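PDB 6FUV: solute Binding Protein, BlMnBP1 in complex with mannotriose from Bifidobacterium, which binds manno-oligosaccharides such as mannotriose and probably delivers them to an ABC transporter for uptake. Local coordinates for residues V127-Q132 with S332-N337; S134-N139 with M287-T292; A377-D382 with K422-E427. All coordinates share one frame; numbering follows the deposited sequence.

Interaction 1. Residues V127-Q132 with S332-N337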
ATOM      1  N   VAL A 127     -13.697   0.343   2.095  1.00  9.93           N
ATOM      2  CA  VAL A 127     -13.686   0.235   0.642  1.00 11.53           C
ATOM      3  C   VAL A 127     -12.382   0.879   0.174  1.00 19.72           C
ATOM      4  O   VAL A 127     -12.102   2.052   0.499  1.00 11.49           O
ATOM      5  CB  VAL A 127     -14.912   0.918   0.009  1.00 10.03           C
ATOM      6  CG1 VAL A 127     -14.819   0.906  -1.530  1.00 15.53           C
ATOM      7  CG2 VAL A 127     -16.180   0.236   0.498  1.00 12.32           C
ATOM      8  N   ALA A 128     -11.579   0.106  -0.565  1.00 12.50           N
ATOM      9  CA  ALA A 128     -10.276   0.584  -0.984  1.00 10.96           C
ATOM     10  C   ALA A 128     -10.459   1.650  -2.048  1.00 14.10           C
ATOM     11  O   ALA A 128     -11.388   1.584  -2.856  1.00 10.73           O
ATOM     12  CB  ALA A 128      -9.435  -0.559  -1.501  1.00 14.46           C
ATOM     13  N   THR A 129      -9.619   2.682  -1.986  1.00 17.51           N
ATOM     14  CA  THR A 129      -9.692   3.704  -3.017  1.00 16.42           C
ATOM     15  C   THR A 129      -9.354   3.111  -4.375  1.00 13.76           C
ATOM     16  O   THR A 129      -9.856   3.583  -5.397  1.00 23.27           O
ATOM     17  CB  THR A 129      -8.773   4.863  -2.693  1.00 15.59           C
ATOM     18  OG1 THR A 129      -7.444   4.385  -2.730  1.00 18.63           O
ATOM     19  CG2 THR A 129      -9.110   5.464  -1.345  1.00 23.66           C
ATOM     20  N   ASP A 130      -8.423   2.166  -4.412  1.00 14.70           N
ATOM     21  CA  ASP A 130      -8.167   1.363  -5.601  1.00 12.45           C
ATOM     22  C   ASP A 130      -7.362   0.126  -5.226  1.00 19.04           C
ATOM     23  O   ASP A 130      -6.957  -0.040  -4.072  1.00 11.17           O
ATOM     24  CB  ASP A 130      -7.446   2.160  -6.671  1.00 10.14           C
ATOM     25  CG  ASP A 130      -6.166   2.758  -6.221  1.00 11.20           C
ATOM     26  OD1 ASP A 130      -5.371   2.063  -5.566  1.00 17.74           O
ATOM     27  OD2 ASP A 130      -5.930   3.944  -6.579  1.00 18.01           O
ATOM     28  N   GLY A 131      -7.200  -0.763  -6.217  1.00 16.31           N
ATOM     29  CA  GLY A 131      -6.392  -1.944  -6.046  1.00 14.77           C
ATOM     30  C   GLY A 131      -4.920  -1.624  -6.254  1.00 14.76           C
ATOM     31  O   GLY A 131      -4.548  -0.868  -7.149  1.00 12.44           O
ATOM     32  N   GLN A 132      -4.075  -2.231  -5.426  1.00 15.59           N
ATOM     33  CA  GLN A 132      -2.655  -1.927  -5.474  1.00 13.65           C
ATOM     34  C   GLN A 132      -1.827  -3.199  -5.582  1.00 20.13           C
ATOM     35  O   GLN A 132      -2.215  -4.283  -5.102  1.00 16.57           O
ATOM     36  CB  GLN A 132      -2.212  -1.107  -4.244  1.00 13.16           C
ATOM     37  CG  GLN A 132      -2.492   0.385  -4.396  1.00 15.10           C
ATOM     38  CD  GLN A 132      -1.728   1.031  -5.529  1.00 11.92           C
ATOM     39  OE1 GLN A 132      -0.552   0.860  -5.655  1.00 13.91           O
ATOM     40  NE2 GLN A 132      -2.414   1.783  -6.354  1.00 14.90           N
ATOM     41  N   SER A 332     -15.678   8.124  -9.973  1.00 15.62           N
ATOM     42  CA  SER A 332     -14.693   9.197  -9.988  1.00 13.57           C
ATOM     43  C   SER A 332     -13.576   8.979 -10.998  1.00 12.48           C
ATOM     44  O   SER A 332     -12.946   9.934 -11.455  1.00 14.81           O
ATOM     45  CB  SER A 332     -14.085   9.352  -8.604  1.00 13.07           C
ATOM     46  OG  SER A 332     -13.102   8.366  -8.328  1.00 16.23           O
ATOM     47  N   GLY A 333     -13.281   7.741 -11.338  1.00 20.82           N
ATOM     48  CA  GLY A 333     -12.107   7.469 -12.138  1.00 13.57           C
ATOM     49  C   GLY A 333     -10.794   7.607 -11.417  1.00 13.51           C
ATOM     50  O   GLY A 333      -9.749   7.556 -12.039  1.00 22.25           O
ATOM     51  N   TYR A 334     -10.824   7.763 -10.108  1.00 21.62           N
ATOM     52  CA  TYR A 334      -9.612   8.001  -9.333  1.00 14.04           C
ATOM     53  C   TYR A 334      -8.578   6.894  -9.521  1.00 13.73           C
ATOM     54  O   TYR A 334      -7.393   7.161  -9.713  1.00 18.34           O
ATOM     55  CB  TYR A 334     -10.011   8.143  -7.867  1.00 17.81           C
ATOM     56  CG  TYR A 334      -8.853   8.213  -6.860  1.00 14.18           C
ATOM     57  CD1 TYR A 334      -8.192   7.082  -6.451  1.00 13.37           C
ATOM     58  CD2 TYR A 334      -8.447   9.420  -6.318  1.00 12.13           C
ATOM     59  CE1 TYR A 334      -7.143   7.130  -5.539  1.00 15.96           C
ATOM     60  CE2 TYR A 334      -7.381   9.493  -5.394  1.00 14.87           C
ATOM     61  CZ  TYR A 334      -6.739   8.342  -5.001  1.00 18.49           C
ATOM     62  OH  TYR A 334      -5.728   8.382  -4.070  1.00 19.86           O
ATOM     63  N   SER A 335      -9.007   5.649  -9.478  1.00 17.89           N
ATOM     64  CA  SER A 335      -8.087   4.543  -9.726  1.00 14.25           C
ATOM     65  C   SER A 335      -7.340   4.677 -11.047  1.00 17.03           C
ATOM     66  O   SER A 335      -6.161   4.322 -11.148  1.00 17.40           O
ATOM     67  CB  SER A 335      -8.870   3.255  -9.666  1.00 13.74           C
ATOM     68  OG  SER A 335      -9.758   3.159 -10.716  1.00 23.01           O
ATOM     69  N   LYS A 336      -7.969   5.246 -12.038  1.00 16.83           N
ATOM     70  CA  LYS A 336      -7.377   5.335 -13.365  1.00 17.78           C
ATOM     71  C   LYS A 336      -6.364   6.456 -13.500  1.00 17.25           C
ATOM     72  O   LYS A 336      -5.557   6.443 -14.427  1.00 20.25           O
ATOM     73  CB  LYS A 336      -8.490   5.552 -14.402  1.00 19.44           C
ATOM     74  CG  LYS A 336      -9.519   4.444 -14.457  1.00 23.23           C
ATOM     75  CD  LYS A 336     -10.516   4.599 -15.592  1.00 23.63           C
ATOM     76  CE  LYS A 336     -11.580   3.489 -15.505  1.00 29.05           C
ATOM     77  NZ  LYS A 336     -12.787   3.708 -16.341  1.00 27.46           N
ATOM     78  N   ASN A 337      -6.381   7.429 -12.610  1.00 22.20           N
ATOM     79  CA  ASN A 337      -5.392   8.494 -12.635  1.00 16.19           C
ATOM     80  C   ASN A 337      -4.291   8.323 -11.602  1.00 12.35           C
ATOM     81  O   ASN A 337      -3.243   8.946 -11.719  1.00 23.66           O
ATOM     82  CB  ASN A 337      -6.068   9.846 -12.375  1.00 17.87           C
ATOM     83  CG  ASN A 337      -7.132  10.183 -13.378  1.00 25.10           C
ATOM     84  OD1 ASN A 337      -6.922  10.061 -14.587  1.00 31.31           O
ATOM     85  ND2 ASN A 337      -8.289  10.610 -12.888  1.00 17.69           N
TER
HETATM   86  O   HOH W   1      -5.649   6.279  -2.238  1.00 20.95           O
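Asp-130 and Thr-129 meet Tyr-334 and Ser-335 through a small, wholly buried patch of 161 Å² in which the direct contacts are van der Waals. Asp-130 presents OD2 to the edge of the Tyr-334 ring, near its plane, and OD2 lies 3.6 Å from Tyr-334 CE1. The two side chains cross at about a right angle, with carboxylate and ring planes 29° apart. An electronegative oxygen here would be favoured, since the ring C-H edge is weakly positive. Nearer the backbone, Asp-130 CB rests on Ser-335 CB at 3.5 Å, methylene against methylene, where the backbones come nearest. Thr-129 reaches the same ring carbon obliquely, its OG1 3.9 Å from Tyr-334 CE1.

The polar link is indirect: Tyr-334 CG stands anti to its backbone N (chi1 172°), and at the far end of the ring one water lies 2.8 Å from Tyr-334 OH and 2.7 Å from Thr-129 OG1, joining the two hydroxyls.

In the second shell, Asp-130 OD1 accepts a nearly straight bond from Gln-132 NE2 (3.1 Å, 169° at the hydrogen). The donor sits above the carboxylate plane, while the acceptor lies in the amide plane of Gln-132. Asn-304 ND2 gives OD1 another bond, so two donors grip OD1. On the other segment, Ser-332 OG accepts from Tyr-334 N at 3.0 Å, forming an ST turn that leads into the short, weakly bonded helix 334-337.

Further out, Gln-132 OE1 accepts from Trp-269 N. The contact thus joins strand 123-132 to the turn after helix 315-330, beside the bound sugar: Gln-132 touches a mannose and the Tyr-334 side chain lies about 6 Å from one, in the sugar-binding cleft characteristic of periplasmic-type solute-binding proteins.

Interaction 2. Residues S134-N139 with M287-T292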
ATOM      1  N   SER A 134       2.687  -3.965  -5.313  1.00 15.44           N
ATOM      2  CA  SER A 134       3.991  -3.389  -5.002  1.00 14.39           C
ATOM      3  C   SER A 134       5.050  -3.915  -5.954  1.00  6.52           C
ATOM      4  O   SER A 134       5.100  -5.107  -6.248  1.00 14.77           O
ATOM      5  CB  SER A 134       4.386  -3.755  -3.557  1.00 12.49           C
ATOM      6  OG  SER A 134       3.306  -3.477  -2.713  1.00 21.68           O
ATOM      7  N   GLY A 135       5.927  -3.048  -6.345  1.00 13.73           N
ATOM      8  CA  GLY A 135       6.946  -3.362  -7.341  1.00 17.28           C
ATOM      9  C   GLY A 135       8.183  -2.505  -7.180  1.00 15.95           C
ATOM     10  O   GLY A 135       8.583  -2.190  -6.053  1.00 17.09           O
ATOM     11  N   VAL A 136       8.762  -2.071  -8.307  1.00 10.64           N
ATOM     12  CA  VAL A 136       9.866  -1.117  -8.312  1.00 11.15           C
ATOM     13  C   VAL A 136       9.605  -0.046  -9.364  1.00 18.25           C
ATOM     14  O   VAL A 136       9.392  -0.352 -10.546  1.00 19.22           O
ATOM     15  CB  VAL A 136      11.220  -1.781  -8.597  1.00 13.79           C
ATOM     16  CG1 VAL A 136      12.332  -0.803  -8.519  1.00 10.36           C
ATOM     17  CG2 VAL A 136      11.462  -2.928  -7.635  1.00 20.57           C
ATOM     18  N   VAL A 137       9.658   1.228  -8.912  1.00 16.83           N
ATOM     19  CA  VAL A 137       9.659   2.370  -9.819  1.00 14.12           C
ATOM     20  C   VAL A 137      11.085   2.568 -10.302  1.00 17.36           C
ATOM     21  O   VAL A 137      12.005   2.476  -9.524  1.00 15.23           O
ATOM     22  CB  VAL A 137       9.123   3.642  -9.137  1.00 21.60           C
ATOM     23  CG1 VAL A 137       9.191   4.819 -10.091  1.00 18.12           C
ATOM     24  CG2 VAL A 137       7.705   3.456  -8.621  1.00 19.75           C
ATOM     25  N   TYR A 138      11.286   2.800 -11.589  1.00 16.75           N
ATOM     26  CA  TYR A 138      12.639   2.897 -12.131  1.00 15.22           C
ATOM     27  C   TYR A 138      12.637   3.829 -13.335  1.00 22.56           C
ATOM     28  O   TYR A 138      11.621   4.001 -14.009  1.00 17.90           O
ATOM     29  CB  TYR A 138      13.188   1.504 -12.543  1.00 21.30           C
ATOM     30  CG  TYR A 138      12.593   0.921 -13.834  1.00 19.07           C
ATOM     31  CD1 TYR A 138      11.380   0.261 -13.824  1.00 17.38           C
ATOM     32  CD2 TYR A 138      13.237   1.050 -15.041  1.00 25.36           C
ATOM     33  CE1 TYR A 138      10.828  -0.243 -14.943  1.00 19.34           C
ATOM     34  CE2 TYR A 138      12.675   0.535 -16.216  1.00 24.66           C
ATOM     35  CZ  TYR A 138      11.465  -0.137 -16.156  1.00 23.15           C
ATOM     36  OH  TYR A 138      10.876  -0.652 -17.320  1.00 20.63           O
ATOM     37  N   ASN A 139      13.778   4.466 -13.559  1.00 11.76           N
ATOM     38  CA  ASN A 139      13.965   5.365 -14.681  1.00 22.63           C
ATOM     39  C   ASN A 139      14.554   4.551 -15.836  1.00 23.89           C
ATOM     40  O   ASN A 139      15.702   4.111 -15.776  1.00 26.44           O
ATOM     41  CB  ASN A 139      14.855   6.556 -14.310  1.00 18.97           C
ATOM     42  CG  ASN A 139      14.815   7.657 -15.402  1.00 22.78           C
ATOM     43  OD1 ASN A 139      15.209   7.409 -16.519  1.00 18.37           O
ATOM     44  ND2 ASN A 139      14.286   8.840 -15.083  1.00 21.66           N
ATOM     45  N   MET A 287       8.264  -1.818 -12.621  1.00 17.66           N
ATOM     46  CA  MET A 287       8.607  -3.212 -12.811  1.00 12.27           C
ATOM     47  C   MET A 287       8.203  -4.091 -11.633  1.00 13.94           C
ATOM     48  O   MET A 287       8.111  -3.638 -10.484  1.00 16.00           O
ATOM     49  CB  MET A 287      10.111  -3.395 -13.056  1.00 16.12           C
ATOM     50  CG  MET A 287      11.003  -2.759 -12.125  1.00 21.86           C
ATOM     51  SD  MET A 287      12.743  -3.240 -12.369  1.00 29.60           S
ATOM     52  CE  MET A 287      12.674  -4.734 -11.490  1.00 17.64           C
ATOM     53  N   PRO A 288       8.002  -5.376 -11.911  1.00  8.42           N
ATOM     54  CA  PRO A 288       7.769  -6.331 -10.823  1.00 15.43           C
ATOM     55  C   PRO A 288       8.972  -6.368  -9.901  1.00 20.62           C
ATOM     56  O   PRO A 288      10.102  -6.140 -10.317  1.00 13.31           O
ATOM     57  CB  PRO A 288       7.577  -7.656 -11.551  1.00 15.54           C
ATOM     58  CG  PRO A 288       7.011  -7.212 -12.871  1.00 14.18           C
ATOM     59  CD  PRO A 288       7.786  -5.997 -13.223  1.00 13.51           C
ATOM     60  N   PHE A 289       8.704  -6.566  -8.626  1.00 12.70           N
ATOM     61  CA  PHE A 289       9.787  -6.739  -7.700  1.00 18.12           C
ATOM     62  C   PHE A 289      10.588  -7.947  -8.180  1.00 16.29           C
ATOM     63  O   PHE A 289      10.004  -8.972  -8.565  1.00 17.49           O
ATOM     64  CB  PHE A 289       9.258  -6.898  -6.262  1.00 10.18           C
ATOM     65  CG  PHE A 289      10.361  -7.025  -5.237  1.00 12.99           C
ATOM     66  CD1 PHE A 289      10.911  -5.925  -4.651  1.00 17.07           C
ATOM     67  CD2 PHE A 289      10.835  -8.219  -4.868  1.00 13.27           C
ATOM     68  CE1 PHE A 289      11.891  -6.022  -3.764  1.00 10.32           C
ATOM     69  CE2 PHE A 289      11.880  -8.302  -3.976  1.00 15.02           C
ATOM     70  CZ  PHE A 289      12.369  -7.209  -3.437  1.00 21.53           C
ATOM     71  N   PRO A 290      11.916  -7.867  -8.181  1.00 15.12           N
ATOM     72  CA  PRO A 290      12.711  -8.924  -8.825  1.00 15.71           C
ATOM     73  C   PRO A 290      12.853 -10.202  -8.003  1.00 20.92           C
ATOM     74  O   PRO A 290      13.955 -10.611  -7.485  1.00 14.65           O
ATOM     75  CB  PRO A 290      14.040  -8.218  -9.038  1.00 16.24           C
ATOM     76  CG  PRO A 290      14.159  -7.328  -7.870  1.00 18.75           C
ATOM     77  CD  PRO A 290      12.776  -6.875  -7.510  1.00 15.58           C
ATOM     78  N   ILE A 291      11.738 -10.922  -7.879  1.00 16.38           N
ATOM     79  CA  ILE A 291      11.774 -12.289  -7.378  1.00 18.87           C
ATOM     80  C   ILE A 291      11.064 -13.154  -8.400  1.00 16.62           C
ATOM     81  O   ILE A 291      10.017 -12.765  -8.923  1.00 15.43           O
ATOM     82  CB  ILE A 291      11.118 -12.436  -5.991  1.00 18.10           C
ATOM     83  CG1 ILE A 291      12.032 -11.907  -4.890  1.00 17.90           C
ATOM     84  CG2 ILE A 291      10.775 -13.845  -5.720  1.00 13.37           C
ATOM     85  CD1 ILE A 291      11.544 -12.264  -3.423  1.00 16.80           C
ATOM     86  N   THR A 292      11.594 -14.355  -8.635  1.00 12.93           N
ATOM     87  CA  THR A 292      10.988 -15.360  -9.503  1.00 16.32           C
ATOM     88  C   THR A 292      10.826 -16.656  -8.735  1.00 13.24           C
ATOM     89  O   THR A 292      11.737 -17.091  -8.034  1.00 18.64           O
ATOM     90  CB  THR A 292      11.820 -15.567 -10.789  1.00 15.49           C
ATOM     91  OG1 THR A 292      11.815 -14.348 -11.552  1.00 16.94           O
ATOM     92  CG2 THR A 292      11.265 -16.653 -11.646  1.00 19.70           C
TER
HETATM   93  O   HOH W   2       5.824  -6.736  -8.230  1.00 15.57           O
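Val-136 and Met-287 form an antiparallel, hydrogen-bonded pair whose two backbone bonds define the tight part of this buried contact. Val-136 N donates to Met-287 O at 2.8 Å. The return bond, from Met-287 N to Val-136 O, is nearly straight at 177°. Both side chains project from the same face of the sheet, and Val-136 CB packs on Met-287 CG at 3.7 Å.

Met-287 CG is set between its backbone N and carbonyl carbon (chi1 50°), and it lies 3.5 Å from Tyr-138 CD1. The two side chains cross at about a right angle. Beyond CG, SD stands 4.5 Å from the Tyr-138 ring centroid, oblique at 31° from the normal, a Met-aromatic contact. Val-136 O and Met-287 N lie in the ring plane at its edge, so the tyrosine flanks the backbone ladder.

Past this pair the strands part. Gly-135 CA makes a CA-H...O contact with Met-287 O at 3.4 Å; a CB in standard geometry would come too close to that oxygen, so the close approach depends on glycine. The Val-136 methyl CG2 makes the looser apolar contacts, 4.2 Å from Pro-290 CD and 4.3 Å from Phe-289 CD1. Here a water replaces direct backbone pairing, donating to Ser-134 O and accepting from Phe-289 N. Pro-290, at the centre of an inverse gamma turn, lays CD over a face of the Phe-289 ring.

Strand 135-139 pairs with 261-264 on its other side, and 284-288 is an outermost strand of the four-stranded mixed sheet within one lobe of this solute-binding protein fold.

Interaction 3. Residues A377-D382 with K422-E427; sequences ADINSD and KAVESE
Ile-379 sets CG2 anti to its backbone N, and this methyl meets Ala-423 CB at 3.7 Å and Val-424 CG2 at 3.9 Å. Glu-427 bends at chi2 (-81°), which brings its CD back over the Asp-378 and Asp-382 side of helix 377-382.

Ala-423 CB occupies the closest backbone approach: it lies 3.4 Å from Ile-379 O and 3.6 Å from Asp-382 CB. This small side chain fits where the axes of the segments 377-382 and 422-426 are 8.4 Å apart at their closest, inclined at 130° between their N-to-C directions.

The exposed side of the contact is acidic. Glu-427 OE2 approaches Asp-378 CB at 3.3 Å, and the two carboxylate planes are 50° apart. Asp-378 OD2 and Glu-427 OE2 come within 3.4 Å, a like-charge approach that might raise the pKa of either acid. Asp-382 and Glu-427 point tip to tip, but the modelled separation of their oxygens is too short to be trusted. Ser-426 OG bonds back to Lys-422 O, above the carbonyl plane, within the last helical turn.

Inward, Ile-379 also touches Trp-420 and Pro-207; outward, Glu-425 forms a salt bridge with Lys-210. The C-terminal end of helix 409-426 thus lies across helix 375-383.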
ATOM      1  N   ALA A 377      -3.043 -11.324  13.369  1.00 18.66           N
ATOM      2  CA  ALA A 377      -2.964  -9.999  13.980  1.00 21.28           C
ATOM      3  C   ALA A 377      -2.456 -10.097  15.415  1.00 13.37           C
ATOM      4  O   ALA A 377      -1.644  -9.285  15.858  1.00 16.77           O
ATOM      5  CB  ALA A 377      -4.340  -9.319  13.909  1.00 23.06           C
ATOM      6  N   ASP A 378      -2.876 -11.125  16.141  1.00 20.18           N
ATOM      7  CA  ASP A 378      -2.414 -11.292  17.519  1.00 21.35           C
ATOM      8  C   ASP A 378      -0.922 -11.613  17.571  1.00 22.24           C
ATOM      9  O   ASP A 378      -0.194 -11.066  18.413  1.00 16.59           O
ATOM     10  CB  ASP A 378      -3.206 -12.406  18.202  1.00 23.99           C
ATOM     11  CG  ASP A 378      -4.639 -11.992  18.548  1.00 26.26           C
ATOM     12  OD1 ASP A 378      -4.971 -10.793  18.430  1.00 26.11           O
ATOM     13  OD2 ASP A 378      -5.442 -12.834  18.985  1.00 17.59           O
ATOM     14  N   ILE A 379      -0.459 -12.497  16.683  1.00 19.24           N
ATOM     15  CA  ILE A 379       0.963 -12.830  16.622  1.00 18.10           C
ATOM     16  C   ILE A 379       1.773 -11.594  16.295  1.00 17.19           C
ATOM     17  O   ILE A 379       2.831 -11.346  16.881  1.00 19.97           O
ATOM     18  CB  ILE A 379       1.224 -13.923  15.574  1.00 16.09           C
ATOM     19  CG1 ILE A 379       0.626 -15.244  16.004  1.00 19.42           C
ATOM     20  CG2 ILE A 379       2.704 -14.093  15.298  1.00 20.02           C
ATOM     21  CD1 ILE A 379       0.279 -16.079  14.797  1.00 19.17           C
ATOM     22  N   ASN A 380       1.318 -10.858  15.283  1.00 20.56           N
ATOM     23  CA  ASN A 380       1.967  -9.626  14.888  1.00 21.60           C
ATOM     24  C   ASN A 380       2.094  -8.714  16.085  1.00 15.72           C
ATOM     25  O   ASN A 380       3.159  -8.151  16.310  1.00 23.88           O
ATOM     26  CB  ASN A 380       1.184  -8.975  13.751  1.00 15.30           C
ATOM     27  CG  ASN A 380       2.058  -8.274  12.784  1.00 20.20           C
ATOM     28  OD1 ASN A 380       3.275  -8.434  12.798  1.00 17.60           O
ATOM     29  ND2 ASN A 380       1.446  -7.456  11.930  1.00 22.04           N
ATOM     30  N   SER A 381       1.028  -8.586  16.885  1.00 22.17           N
ATOM     31  CA  SER A 381       1.055  -7.682  18.034  1.00 16.99           C
ATOM     32  C   SER A 381       2.036  -8.163  19.091  1.00 16.06           C
ATOM     33  O   SER A 381       2.857  -7.401  19.589  1.00 16.14           O
ATOM     34  CB  SER A 381      -0.337  -7.579  18.647  1.00 18.05           C
ATOM     35  OG  SER A 381      -0.412  -6.506  19.579  1.00 26.51           O
ATOM     36  N   ASP A 382       1.971  -9.433  19.449  1.00 23.82           N
ATOM     37  CA  ASP A 382       2.871  -9.948  20.478  1.00 19.77           C
ATOM     38  C   ASP A 382       4.323  -9.760  20.053  1.00 16.66           C
ATOM     39  O   ASP A 382       5.194  -9.412  20.862  1.00 18.18           O
ATOM     40  CB  ASP A 382       2.590 -11.442  20.732  1.00 16.32           C
ATOM     41  CG  ASP A 382       1.253 -11.716  21.370  1.00 18.80           C
ATOM     42  OD1 ASP A 382       0.656 -10.799  21.897  1.00 14.88           O
ATOM     43  OD2 ASP A 382       0.808 -12.866  21.333  1.00 20.18           O
ATOM     44  N   LYS A 422       8.143 -16.988  19.120  1.00 24.17           N
ATOM     45  CA  LYS A 422       7.669 -16.867  20.488  1.00 20.00           C
ATOM     46  C   LYS A 422       6.207 -16.432  20.508  1.00 21.80           C
ATOM     47  O   LYS A 422       5.381 -17.018  21.213  1.00 22.04           O
ATOM     48  CB  LYS A 422       8.554 -15.878  21.248  1.00 30.18           C
ATOM     49  CG  LYS A 422       8.447 -16.006  22.736  1.00 34.23           C
ATOM     50  CD  LYS A 422       8.392 -14.648  23.430  1.00 46.78           C
ATOM     51  CE  LYS A 422       9.689 -13.855  23.249  1.00 45.44           C
ATOM     52  NZ  LYS A 422      10.012 -13.099  24.514  1.00 45.35           N
ATOM     53  N   ALA A 423       5.860 -15.432  19.689  1.00 22.26           N
ATOM     54  CA  ALA A 423       4.472 -15.000  19.563  1.00 19.73           C
ATOM     55  C   ALA A 423       3.587 -16.141  19.064  1.00 18.44           C
ATOM     56  O   ALA A 423       2.518 -16.391  19.618  1.00 25.19           O
ATOM     57  CB  ALA A 423       4.396 -13.796  18.618  1.00 19.62           C
ATOM     58  N   VAL A 424       4.022 -16.849  18.023  1.00 25.32           N
ATOM     59  CA  VAL A 424       3.274 -17.996  17.516  1.00 20.33           C
ATOM     60  C   VAL A 424       2.945 -18.985  18.632  1.00 20.39           C
ATOM     61  O   VAL A 424       1.824 -19.476  18.746  1.00 24.93           O
ATOM     62  CB  VAL A 424       4.066 -18.674  16.390  1.00 18.12           C
ATOM     63  CG1 VAL A 424       3.356 -20.021  16.019  1.00 16.55           C
ATOM     64  CG2 VAL A 424       4.162 -17.761  15.201  1.00 10.28           C
ATOM     65  N   GLU A 425       3.907 -19.293  19.474  1.00 20.64           N
ATOM     66  CA  GLU A 425       3.621 -20.212  20.567  1.00 26.05           C
ATOM     67  C   GLU A 425       2.652 -19.618  21.578  1.00 25.48           C
ATOM     68  O   GLU A 425       1.808 -20.342  22.104  1.00 31.51           O
ATOM     69  CB  GLU A 425       4.936 -20.626  21.234  1.00 33.16           C
ATOM     70  CG  GLU A 425       5.579 -21.831  20.613  1.00 33.93           C
ATOM     71  CD  GLU A 425       6.999 -22.075  21.088  1.00 44.60           C
ATOM     72  OE1 GLU A 425       7.578 -21.154  21.739  1.00 34.76           O
ATOM     73  OE2 GLU A 425       7.534 -23.186  20.779  1.00 50.77           O
ATOM     74  N   SER A 426       2.738 -18.306  21.837  1.00 24.83           N
ATOM     75  CA  SER A 426       1.859 -17.671  22.818  1.00 24.25           C
ATOM     76  C   SER A 426       0.395 -17.712  22.390  1.00 27.43           C
ATOM     77  O   SER A 426      -0.498 -17.718  23.235  1.00 20.17           O
ATOM     78  CB  SER A 426       2.236 -16.199  23.046  1.00 22.87           C
ATOM     79  OG  SER A 426       3.494 -16.031  23.598  1.00 30.06           O
ATOM     80  N   GLU A 427       0.116 -17.776  21.101  1.00 20.55           N
ATOM     81  CA  GLU A 427      -1.268 -17.656  20.648  1.00 22.07           C
ATOM     82  C   GLU A 427      -1.808 -18.977  20.123  1.00 29.03           C
ATOM     83  O   GLU A 427      -1.217 -20.049  20.266  1.00 27.96           O
ATOM     84  CB  GLU A 427      -1.372 -16.579  19.562  1.00 18.74           C
ATOM     85  CG  GLU A 427      -0.887 -15.200  19.939  1.00 23.59           C
ATOM     86  CD  GLU A 427      -1.906 -14.415  20.713  1.00 22.99           C
ATOM     87  OE1 GLU A 427      -1.508 -13.458  21.420  1.00 19.28           O
ATOM     88  OE2 GLU A 427      -3.103 -14.752  20.588  1.00 23.03           O
ATOM     89  OXT GLU A 427      -2.887 -18.986  19.529  1.00 28.68           O
TER

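Overall arrangement
Interactions 1 and 2 use consecutive strands, 123-132 and 135-139, yet their centres are 21 Å apart and, apart from adjoining in sequence, their segments do not touch. The chain passes from the eight-stranded sheet to the four-stranded one between them, close to the bound mannotriose: Gln-132 touches a mannose unit, while Gly-135 is about 10 Å from one. Interaction 2 is nested in the loop closed by interaction 1. Interaction 3 comes later in the chain and is remote, its centre 33 Å from that of interaction 1 and 31 Å from that of interaction 2. Its nearest atoms stay about 18 and 15 Å from theirs, and it joins two C-terminal helices at the periphery.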